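Local structure of SIRV1 hypothetical protein ORF119 (Sulfolobus islandicus rudivirus 1 variant xx, 2X3G) at residues K5-H10 against S100-V105; Y17-T22 against K73-S78; H64-V69 against M109-K114. The protein probably acts as a Rep-type HUH endonuclease that nicks viral DNA to begin replication of the rudivirus genome. One frame throughout, in Å; residues are numbered along the deposited sequence.

Interaction 1 of 3, residues K5-H10 against S100-V105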
loop_
_atom_site.group_PDB
_atom_site.type_symbol
_atom_site.label_atom_id
_atom_site.label_comp_id
_atom_site.label_asym_id
_atom_site.label_seq_id
_atom_site.Cartn_x
_atom_site.Cartn_y
_atom_site.Cartn_z
ATOM N N LYS A 5 11.279 4.779 13.593
ATOM C CA LYS A 5 12.197 5.777 13.039
ATOM C C LYS A 5 11.508 7.144 12.991
ATOM O O LYS A 5 12.090 8.149 13.404
ATOM C CB LYS A 5 12.678 5.407 11.632
ATOM C CG LYS A 5 13.784 4.366 11.568
ATOM C CD LYS A 5 14.263 4.210 10.109
ATOM C CE LYS A 5 15.696 3.687 10.018
ATOM N NZ LYS A 5 15.865 2.278 10.427
ATOM N N VAL A 6 10.270 7.169 12.505
ATOM C CA VAL A 6 9.505 8.421 12.427
ATOM C C VAL A 6 9.397 9.068 13.804
ATOM O O VAL A 6 9.587 10.261 13.937
ATOM C CB VAL A 6 8.104 8.213 11.788
ATOM C CG1 VAL A 6 7.154 9.396 12.081
ATOM C CG2 VAL A 6 8.248 7.998 10.265
ATOM N N LEU A 7 9.097 8.294 14.838
ATOM C CA LEU A 7 9.005 8.869 16.187
ATOM C C LEU A 7 10.325 9.413 16.699
ATOM O O LEU A 7 10.386 10.490 17.279
ATOM C CB LEU A 7 8.519 7.828 17.178
ATOM C CG LEU A 7 7.087 7.393 16.936
ATOM C CD1 LEU A 7 6.858 6.056 17.563
ATOM C CD2 LEU A 7 6.089 8.442 17.449
ATOM N N ASN A 8 11.373 8.635 16.499
ATOM C CA ASN A 8 12.719 9.050 16.861
ATOM C C ASN A 8 13.144 10.364 16.205
ATOM O O ASN A 8 13.630 11.276 16.882
ATOM C CB ASN A 8 13.733 7.934 16.583
ATOM C CG ASN A 8 13.873 6.980 17.751
ATOM O OD1 ASN A 8 13.736 7.385 18.906
ATOM N ND2 ASN A 8 14.157 5.703 17.463
ATOM N N PHE A 9 12.939 10.476 14.899
ATOM C CA PHE A 9 13.296 11.696 14.187
ATOM C C PHE A 9 12.375 12.834 14.607
ATOM O O PHE A 9 12.816 13.949 14.827
ATOM C CB PHE A 9 13.226 11.506 12.669
ATOM C CG PHE A 9 14.162 10.465 12.119
ATOM C CD1 PHE A 9 15.317 10.087 12.783
ATOM C CD2 PHE A 9 13.899 9.893 10.890
ATOM C CE1 PHE A 9 16.159 9.141 12.241
ATOM C CE2 PHE A 9 14.746 8.962 10.348
ATOM C CZ PHE A 9 15.863 8.574 11.021
ATOM N N HIS A 10 11.085 12.563 14.760
ATOM C CA HIS A 10 10.156 13.630 15.124
ATOM C C HIS A 10 10.615 14.356 16.391
ATOM O O HIS A 10 10.515 15.577 16.495
ATOM C CB HIS A 10 8.772 13.054 15.378
ATOM C CG HIS A 10 7.719 14.091 15.583
ATOM N ND1 HIS A 10 7.605 15.211 14.795
ATOM C CD2 HIS A 10 6.718 14.166 16.492
ATOM C CE1 HIS A 10 6.574 15.932 15.203
ATOM N NE2 HIS A 10 6.007 15.308 16.217
ATOM N N SER A 100 0.639 11.799 19.704
ATOM C CA SER A 100 -0.646 11.632 19.035
ATOM C C SER A 100 -0.651 12.236 17.645
ATOM O O SER A 100 -1.159 11.624 16.716
ATOM C CB SER A 100 -1.772 12.249 19.860
ATOM O OG SER A 100 -2.975 12.216 19.113
ATOM N N ASP A 101 -0.063 13.424 17.497
ATOM C CA ASP A 101 -0.084 14.108 16.219
ATOM C C ASP A 101 0.762 13.394 15.189
ATOM O O ASP A 101 0.306 13.201 14.071
ATOM C CB ASP A 101 0.377 15.550 16.344
ATOM C CG ASP A 101 -0.668 16.443 16.960
ATOM O OD1 ASP A 101 -1.864 16.073 17.003
ATOM O OD2 ASP A 101 -0.280 17.513 17.434
ATOM N N ILE A 102 1.982 13.006 15.546
ATOM C CA ILE A 102 2.865 12.345 14.572
ATOM C C ILE A 102 2.326 10.959 14.199
ATOM O O ILE A 102 2.349 10.593 13.026
ATOM C CB ILE A 102 4.381 12.320 15.010
ATOM C CG1 ILE A 102 5.267 11.925 13.814
ATOM C CG2 ILE A 102 4.634 11.430 16.215
ATOM C CD1 ILE A 102 5.207 12.945 12.673
ATOM N N LYS A 103 1.797 10.224 15.176
ATOM C CA LYS A 103 1.179 8.939 14.895
ATOM C C LYS A 103 -0.039 9.053 14.007
ATOM O O LYS A 103 -0.253 8.211 13.161
ATOM C CB LYS A 103 0.827 8.218 16.180
ATOM C CG LYS A 103 2.037 7.714 16.918
ATOM C CD LYS A 103 1.623 6.853 18.085
ATOM C CE LYS A 103 2.834 6.183 18.704
ATOM N NZ LYS A 103 2.453 5.343 19.841
ATOM N N ASN A 104 -0.856 10.081 14.201
ATOM C CA ASN A 104 -2.025 10.273 13.326
ATOM C C ASN A 104 -1.596 10.624 11.891
ATOM O O ASN A 104 -2.233 10.206 10.905
ATOM C CB ASN A 104 -2.963 11.341 13.900
ATOM C CG ASN A 104 -3.826 10.822 15.034
ATOM O OD1 ASN A 104 -4.204 9.642 15.075
ATOM N ND2 ASN A 104 -4.180 11.716 15.950
ATOM N N VAL A 105 -0.513 11.379 11.778
ATOM C CA VAL A 105 0.045 11.721 10.467
ATOM C C VAL A 105 0.586 10.454 9.797
ATOM O O VAL A 105 0.251 10.165 8.664
ATOM C CB VAL A 105 1.142 12.821 10.540
ATOM C CG1 VAL A 105 1.931 12.880 9.275
ATOM C CG2 VAL A 105 0.542 14.195 10.837
#
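Leu7 and Ile102, with CA atoms 7.2 Å apart, mark where two roughly antiparallel helices meet, the axes of 5-10 and 100-105 being 10.4 Å apart at closest approach and 138° apart in direction. Ile102 carries the contact as a branched side chain that offers a different atom to each of three residues on the facing helix. Its CG1, placed anti to the backbone N (chi1 -167°), reaches Val6, touching Val6 CG1 at 3.6 Å. The other branch lies between backbone N and carbonyl carbon, and from there CG2 meets Leu7 CD2 at 3.5 Å. Toward His10 the approach is tip to tip: Ile102 CB lies over one face of the imidazole, 3.7 Å from the centroid of the His10 ring and 29° off its normal, a CH-pi contact. CG1 of Ile102 covers the same face of the ring. The imidazole is held in this attitude from elsewhere, since ND1 bonds to Thr16 OG1 and NE2 to the carbonyl O of Pro96, which satisfies both nitrogens of a buried ring and fixes its rotation. At the margin the extended chain of Lys103 crosses the end of Leu7, with Lys103 CG 4.2 Å from Leu7 CD2. Beneath the pair lies strand 64-71, where Val6 rests on Leu68 and Phe70, and Met118 of the second subunit also packs on Val6. The principle illustrated is that of the alpha/beta sandwich, in which two helices, here paired through Ile102 set among Val6, Leu7 and the face of His10, cover one face of an antiparallel sheet.

Interaction 2 of 3, residues Y17-T22 against K73-S78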
loop_
_atom_site.group_PDB
_atom_site.type_symbol
_atom_site.label_atom_id
_atom_site.label_comp_id
_atom_site.label_asym_id
_atom_site.label_seq_id
_atom_site.Cartn_x
_atom_site.Cartn_y
_atom_site.Cartn_z
ATOM N N TYR A 17 8.100 18.557 8.925
ATOM C CA TYR A 17 7.162 19.090 7.938
ATOM C C TYR A 17 6.428 17.935 7.284
ATOM O O TYR A 17 7.063 16.989 6.813
ATOM C CB TYR A 17 7.907 19.858 6.869
ATOM C CG TYR A 17 8.576 21.116 7.339
ATOM C CD1 TYR A 17 7.845 22.272 7.528
ATOM C CD2 TYR A 17 9.949 21.138 7.612
ATOM C CE1 TYR A 17 8.449 23.441 7.942
ATOM C CE2 TYR A 17 10.571 22.323 8.031
ATOM C CZ TYR A 17 9.792 23.467 8.197
ATOM O OH TYR A 17 10.349 24.640 8.606
ATOM N N PHE A 18 5.099 18.027 7.266
ATOM C CA PHE A 18 4.217 17.081 6.599
ATOM C C PHE A 18 3.705 17.774 5.350
ATOM O O PHE A 18 2.951 18.734 5.440
ATOM C CB PHE A 18 3.075 16.646 7.544
ATOM C CG PHE A 18 2.020 15.810 6.894
ATOM C CD1 PHE A 18 2.366 14.770 6.050
ATOM C CD2 PHE A 18 0.682 16.053 7.138
ATOM C CE1 PHE A 18 1.394 14.017 5.422
ATOM C CE2 PHE A 18 -0.296 15.295 6.539
ATOM C CZ PHE A 18 0.058 14.269 5.676
ATOM N N ILE A 19 4.178 17.295 4.196
ATOM C CA ILE A 19 3.851 17.847 2.904
ATOM C C ILE A 19 2.993 16.868 2.101
ATOM O O ILE A 19 3.343 15.703 1.940
ATOM C CB ILE A 19 5.146 18.112 2.122
ATOM C CG1 ILE A 19 6.186 18.823 3.004
ATOM C CG2 ILE A 19 4.837 18.845 0.792
ATOM C CD1 ILE A 19 7.564 18.932 2.342
ATOM N N THR A 20 1.853 17.350 1.613
ATOM C CA THR A 20 1.015 16.584 0.746
ATOM C C THR A 20 0.998 17.250 -0.620
ATOM O O THR A 20 0.770 18.452 -0.730
ATOM C CB THR A 20 -0.397 16.480 1.300
ATOM O OG1 THR A 20 -0.315 15.999 2.632
ATOM C CG2 THR A 20 -1.228 15.502 0.474
ATOM N N ILE A 21 1.223 16.450 -1.655
ATOM C CA ILE A 21 1.294 16.951 -3.027
ATOM C C ILE A 21 0.307 16.145 -3.855
ATOM O O ILE A 21 0.312 14.916 -3.794
ATOM C CB ILE A 21 2.738 16.813 -3.598
ATOM C CG1 ILE A 21 3.748 17.450 -2.645
ATOM C CG2 ILE A 21 2.849 17.402 -5.030
ATOM C CD1 ILE A 21 4.444 16.445 -1.757
ATOM N N THR A 22 -0.573 16.843 -4.573
ATOM C CA THR A 22 -1.469 16.215 -5.517
ATOM C C THR A 22 -1.315 16.844 -6.893
ATOM O O THR A 22 -1.108 18.053 -7.021
ATOM C CB THR A 22 -2.926 16.343 -5.036
ATOM O OG1 THR A 22 -3.023 15.796 -3.704
ATOM C CG2 THR A 22 -3.864 15.601 -5.965
ATOM N N LYS A 73 16.657 22.968 10.219
ATOM C CA LYS A 73 16.692 24.270 9.572
ATOM C C LYS A 73 15.375 24.509 8.874
ATOM O O LYS A 73 14.943 23.664 8.112
ATOM C CB LYS A 73 17.819 24.300 8.547
ATOM C CG LYS A 73 17.946 25.630 7.830
ATOM C CD LYS A 73 19.232 25.735 7.018
ATOM C CE LYS A 73 19.252 26.984 6.132
ATOM N NZ LYS A 73 18.701 28.196 6.808
ATOM N N LYS A 74 14.762 25.662 9.106
ATOM C CA LYS A 74 13.457 25.957 8.511
ATOM C C LYS A 74 13.529 25.854 7.011
ATOM O O LYS A 74 14.483 26.349 6.403
ATOM C CB LYS A 74 12.988 27.364 8.864
ATOM C CG LYS A 74 12.163 27.458 10.114
ATOM C CD LYS A 74 11.883 28.911 10.445
ATOM C CE LYS A 74 11.125 29.021 11.751
ATOM N NZ LYS A 74 10.941 30.437 12.163
ATOM N N LEU A 75 12.503 25.247 6.428
ATOM C CA LEU A 75 12.390 25.081 4.990
ATOM C C LEU A 75 11.935 26.381 4.368
ATOM O O LEU A 75 11.086 27.082 4.936
ATOM C CB LEU A 75 11.361 23.992 4.633
ATOM C CG LEU A 75 11.761 22.520 4.571
ATOM C CD1 LEU A 75 10.622 21.766 3.904
ATOM C CD2 LEU A 75 13.076 22.366 3.813
ATOM N N ASP A 76 12.535 26.715 3.221
ATOM C CA ASP A 76 11.997 27.729 2.306
ATOM C C ASP A 76 10.919 27.068 1.452
ATOM O O ASP A 76 11.213 26.335 0.516
ATOM C CB ASP A 76 13.108 28.325 1.438
ATOM C CG ASP A 76 12.593 29.303 0.402
ATOM O OD1 ASP A 76 11.371 29.439 0.213
ATOM O OD2 ASP A 76 13.424 29.960 -0.253
ATOM N N TYR A 77 9.660 27.314 1.817
ATOM C CA TYR A 77 8.522 26.677 1.177
ATOM C C TYR A 77 8.452 26.855 -0.350
ATOM O O TYR A 77 7.980 25.963 -1.042
ATOM C CB TYR A 77 7.227 27.190 1.804
ATOM C CG TYR A 77 7.005 26.810 3.265
ATOM C CD1 TYR A 77 7.747 25.809 3.884
ATOM C CD2 TYR A 77 6.033 27.445 4.009
ATOM C CE1 TYR A 77 7.526 25.474 5.201
ATOM C CE2 TYR A 77 5.786 27.107 5.308
ATOM C CZ TYR A 77 6.541 26.139 5.916
ATOM O OH TYR A 77 6.262 25.806 7.227
ATOM N N SER A 78 8.913 27.987 -0.871
ATOM C CA SER A 78 8.914 28.214 -2.329
ATOM C C SER A 78 9.785 27.195 -3.072
ATOM O O SER A 78 9.526 26.863 -4.224
ATOM C CB SER A 78 9.367 29.637 -2.667
ATOM O OG SER A 78 10.748 29.830 -2.408
HETATM O O HOH W 1 8.821 26.552 9.096
#
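Leu75 lies over one face of the Tyr17 ring, with its CD1 4.2 Å from the centroid of that ring and 24° off the normal, a CH-pi contact set toward the rim. The two side chains slide past each other in opposite directions, which brings Leu75 CG within 3.7 Å of Tyr17 CE2. More loosely, the tip of Ile19 extends the apolar patch, its CD1 4.5 Å from Leu75 CD1. Next outward comes Tyr77, whose side chain crosses that of Tyr17 at about a right angle, the ring planes being 89° apart. Here Tyr17 CE1 lies in the plane of the Tyr77 ring, at its edge, and 3.5 Å from Tyr77 CE1. At the polar edge the phenol oxygen of Tyr17 accepts a nearly straight bond from the backbone, Leu75 N to Tyr17 OH 3.1 Å with an N-H...O angle of 162°, while the CA of Lys74 adjoins the same oxygen. Water 1, in the plane of the Tyr17 ring, joins the two tyrosine hydroxyls, the bond to Tyr77 OH being long at 3.3 Å. Beyond, Asp76 occupies the N-cap of helix 77-82, its OD1 taking Ser78 OG at 2.7 Å and, weakly, Ser78 N. The whole links a central strand to the turn leading into that helix: Leu75 also packs on Tyr40, Ile41 and His44 of helix 30-44, and Tyr17 on Ile92 and Leu94 of strand 89-94.

Interaction 3 of 3, residues H64-V69 against M109-K114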
loop_
_atom_site.group_PDB
_atom_site.type_symbol
_atom_site.label_atom_id
_atom_site.label_comp_id
_atom_site.label_asym_id
_atom_site.label_seq_id
_atom_site.Cartn_x
_atom_site.Cartn_y
_atom_site.Cartn_z
ATOM N N HIS A 64 -0.522 11.399 -5.992
ATOM C CA HIS A 64 -0.738 11.773 -4.612
ATOM C C HIS A 64 0.497 11.341 -3.825
ATOM O O HIS A 64 0.792 10.139 -3.744
ATOM C CB HIS A 64 -1.998 11.083 -4.095
ATOM C CG HIS A 64 -2.684 11.822 -2.996
ATOM N ND1 HIS A 64 -3.626 12.801 -3.239
ATOM C CD2 HIS A 64 -2.588 11.716 -1.649
ATOM C CE1 HIS A 64 -4.061 13.281 -2.086
ATOM N NE2 HIS A 64 -3.451 12.637 -1.106
ATOM N N TYR A 65 1.239 12.319 -3.305
ATOM C CA TYR A 65 2.448 12.065 -2.518
ATOM C C TYR A 65 2.274 12.610 -1.108
ATOM O O TYR A 65 1.690 13.662 -0.925
ATOM C CB TYR A 65 3.674 12.777 -3.100
ATOM C CG TYR A 65 4.001 12.575 -4.567
ATOM C CD1 TYR A 65 4.580 13.612 -5.298
ATOM C CD2 TYR A 65 3.776 11.367 -5.212
ATOM C CE1 TYR A 65 4.917 13.466 -6.625
ATOM C CE2 TYR A 65 4.110 11.200 -6.536
ATOM C CZ TYR A 65 4.682 12.260 -7.243
ATOM O OH TYR A 65 5.026 12.123 -8.555
ATOM N N HIS A 66 2.802 11.907 -0.121
ATOM C CA HIS A 66 2.908 12.437 1.240
ATOM C C HIS A 66 4.362 12.332 1.640
ATOM O O HIS A 66 4.996 11.317 1.391
ATOM C CB HIS A 66 2.047 11.664 2.246
ATOM C CG HIS A 66 0.588 11.681 1.947
ATOM N ND1 HIS A 66 -0.186 12.819 2.048
ATOM C CD2 HIS A 66 -0.245 10.692 1.553
ATOM C CE1 HIS A 66 -1.431 12.527 1.726
ATOM N NE2 HIS A 66 -1.492 11.246 1.415
ATOM N N ILE A 67 4.879 13.383 2.266
ATOM C CA ILE A 67 6.273 13.455 2.609
ATOM C C ILE A 67 6.425 14.013 4.016
ATOM O O ILE A 67 5.835 15.039 4.326
ATOM C CB ILE A 67 7.030 14.352 1.608
ATOM C CG1 ILE A 67 6.877 13.837 0.176
ATOM C CG2 ILE A 67 8.513 14.413 1.929
ATOM C CD1 ILE A 67 7.748 14.592 -0.822
ATOM N N LEU A 68 7.199 13.326 4.862
ATOM C CA LEU A 68 7.710 13.925 6.098
ATOM C C LEU A 68 9.163 14.303 5.930
ATOM O O LEU A 68 9.984 13.501 5.485
ATOM C CB LEU A 68 7.625 12.976 7.283
ATOM C CG LEU A 68 6.276 12.750 7.894
ATOM C CD1 LEU A 68 6.448 11.701 8.997
ATOM C CD2 LEU A 68 5.701 14.038 8.444
ATOM N N VAL A 69 9.464 15.541 6.275
ATOM C CA VAL A 69 10.835 16.053 6.248
ATOM C C VAL A 69 11.188 16.386 7.704
ATOM O O VAL A 69 10.509 17.173 8.350
ATOM C CB VAL A 69 10.957 17.290 5.341
ATOM C CG1 VAL A 69 12.348 17.944 5.479
ATOM C CG2 VAL A 69 10.678 16.926 3.863
HETATM N N MSE A 109 -0.660 8.711 6.303
HETATM C CA MSE A 109 0.256 8.451 5.202
HETATM C C MSE A 109 0.267 7.006 4.756
HETATM O O MSE A 109 0.426 6.755 3.568
HETATM C CB MSE A 109 1.679 8.861 5.569
HETATM C CG MSE A 109 1.819 10.332 5.682
HETATM SE SE MSE A 109 3.568 10.836 6.335
HETATM C CE MSE A 109 4.743 10.266 4.850
ATOM N N LEU A 110 0.076 6.066 5.681
ATOM C CA LEU A 110 0.131 4.638 5.333
ATOM C C LEU A 110 -1.237 4.001 5.078
ATOM O O LEU A 110 -1.332 2.783 4.900
ATOM C CB LEU A 110 0.859 3.848 6.420
ATOM C CG LEU A 110 2.380 3.794 6.248
ATOM C CD1 LEU A 110 2.967 3.211 7.472
ATOM C CD2 LEU A 110 2.784 2.958 5.054
ATOM N N LYS A 111 -2.292 4.810 5.016
ATOM C CA LYS A 111 -3.646 4.257 4.975
ATOM C C LYS A 111 -3.923 3.418 3.718
ATOM O O LYS A 111 -4.726 2.490 3.763
ATOM C CB LYS A 111 -4.697 5.369 5.137
ATOM C CG LYS A 111 -4.910 6.228 3.915
ATOM C CD LYS A 111 -5.656 7.524 4.280
ATOM C CE LYS A 111 -5.510 8.581 3.210
ATOM N NZ LYS A 111 -4.086 9.039 2.956
ATOM N N THR A 112 -3.278 3.738 2.596
ATOM C CA THR A 112 -3.491 2.960 1.367
ATOM C C THR A 112 -2.528 1.772 1.258
ATOM O O THR A 112 -2.593 1.019 0.287
ATOM C CB THR A 112 -3.343 3.818 0.081
ATOM O OG1 THR A 112 -1.974 4.182 -0.091
ATOM C CG2 THR A 112 -4.224 5.081 0.120
ATOM N N LYS A 113 -1.660 1.608 2.258
ATOM C CA LYS A 113 -0.570 0.631 2.215
ATOM C C LYS A 113 -0.795 -0.560 3.151
ATOM O O LYS A 113 0.098 -1.393 3.336
ATOM C CB LYS A 113 0.744 1.341 2.551
ATOM C CG LYS A 113 1.065 2.547 1.671
ATOM C CD LYS A 113 1.270 2.172 0.225
ATOM C CE LYS A 113 1.663 3.367 -0.656
ATOM N NZ LYS A 113 1.744 2.967 -2.086
ATOM N N LYS A 114 -1.994 -0.652 3.720
ATOM C CA LYS A 114 -2.306 -1.687 4.692
ATOM C C LYS A 114 -3.213 -2.706 4.005
ATOM O O LYS A 114 -3.151 -2.871 2.794
ATOM C CB LYS A 114 -2.978 -1.066 5.927
ATOM C CG LYS A 114 -2.069 -0.166 6.758
ATOM C CD LYS A 114 -2.811 0.298 7.998
ATOM C CE LYS A 114 -2.807 -0.757 9.108
ATOM N NZ LYS A 114 -1.477 -0.860 9.766
HETATM O O HOH W 2 -4.687 11.151 1.147
#
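Met109, present as selenomethionine, runs alongside His66 in the opposite direction, its CG 3.7 Å from His66 CB. The chain is extended as far as SE and then bends (chi3 66°), which carries the terminal CE over the strand backbone to 3.6 Å from the carbonyl O of His66. The side chain crosses that of Leu68 obliquely, with Met109 SE 3.7 Å from Leu68 CG. This one side chain thus spans two residues of strand 64-71, with Phe18 and Phe51 of the flanking strands also touching it. The polar part lies to one side, where Lys111 crosses His66 at about a right angle. Water 2 mediates between them: it accepts from Lys111 NZ at 2.8 Å and sits at the ring edge, in plane, 3.2 Å from His66 NE2. Lys111 NZ has firm partners elsewhere, the carbonyl O of Tyr108 and a salt bridge to Glu55, so its ammonium group is held beside the histidine, which it reaches through the water. ND1 of the imidazole bonds to Thr20 OG1, which fixes the ring's rotation. His64 lies beside it, with His66 NE2 near the plane of the His64 ring. Two histidines separated by a hydrophobic residue on a central strand are consistent with the HUH motif of Rep nucleases, where such a pair typically binds a divalent metal and a tyrosine on a nearby helix is the nucleophile; Tyr108, on helix 99-109, meets the His66 ring and might correspond to it.

The three contacts surround one four-stranded antiparallel sheet, their centres 13 to 16 Å apart. Interactions 1 and 3 share a face and are joined through Leu68, whose CD1 lies 3.9 Å from Val6 CG1, and through helix 99-109, which serves both. Interaction 2 occupies the other face, yet its strand 15-22 is the hydrogen-bonded neighbour of strand 64-71, so backbone bonds tie it directly to interaction 3. Along the chain, interaction 2 falls wholly between the halves of interaction 1, whereas interaction 3 alternates with both. Interaction 3 carries the probable HUH histidines, while interactions 1 and 2 pack helices and a turn on the two faces of the same sheet; interactions 1 and 3 also touch the second subunit.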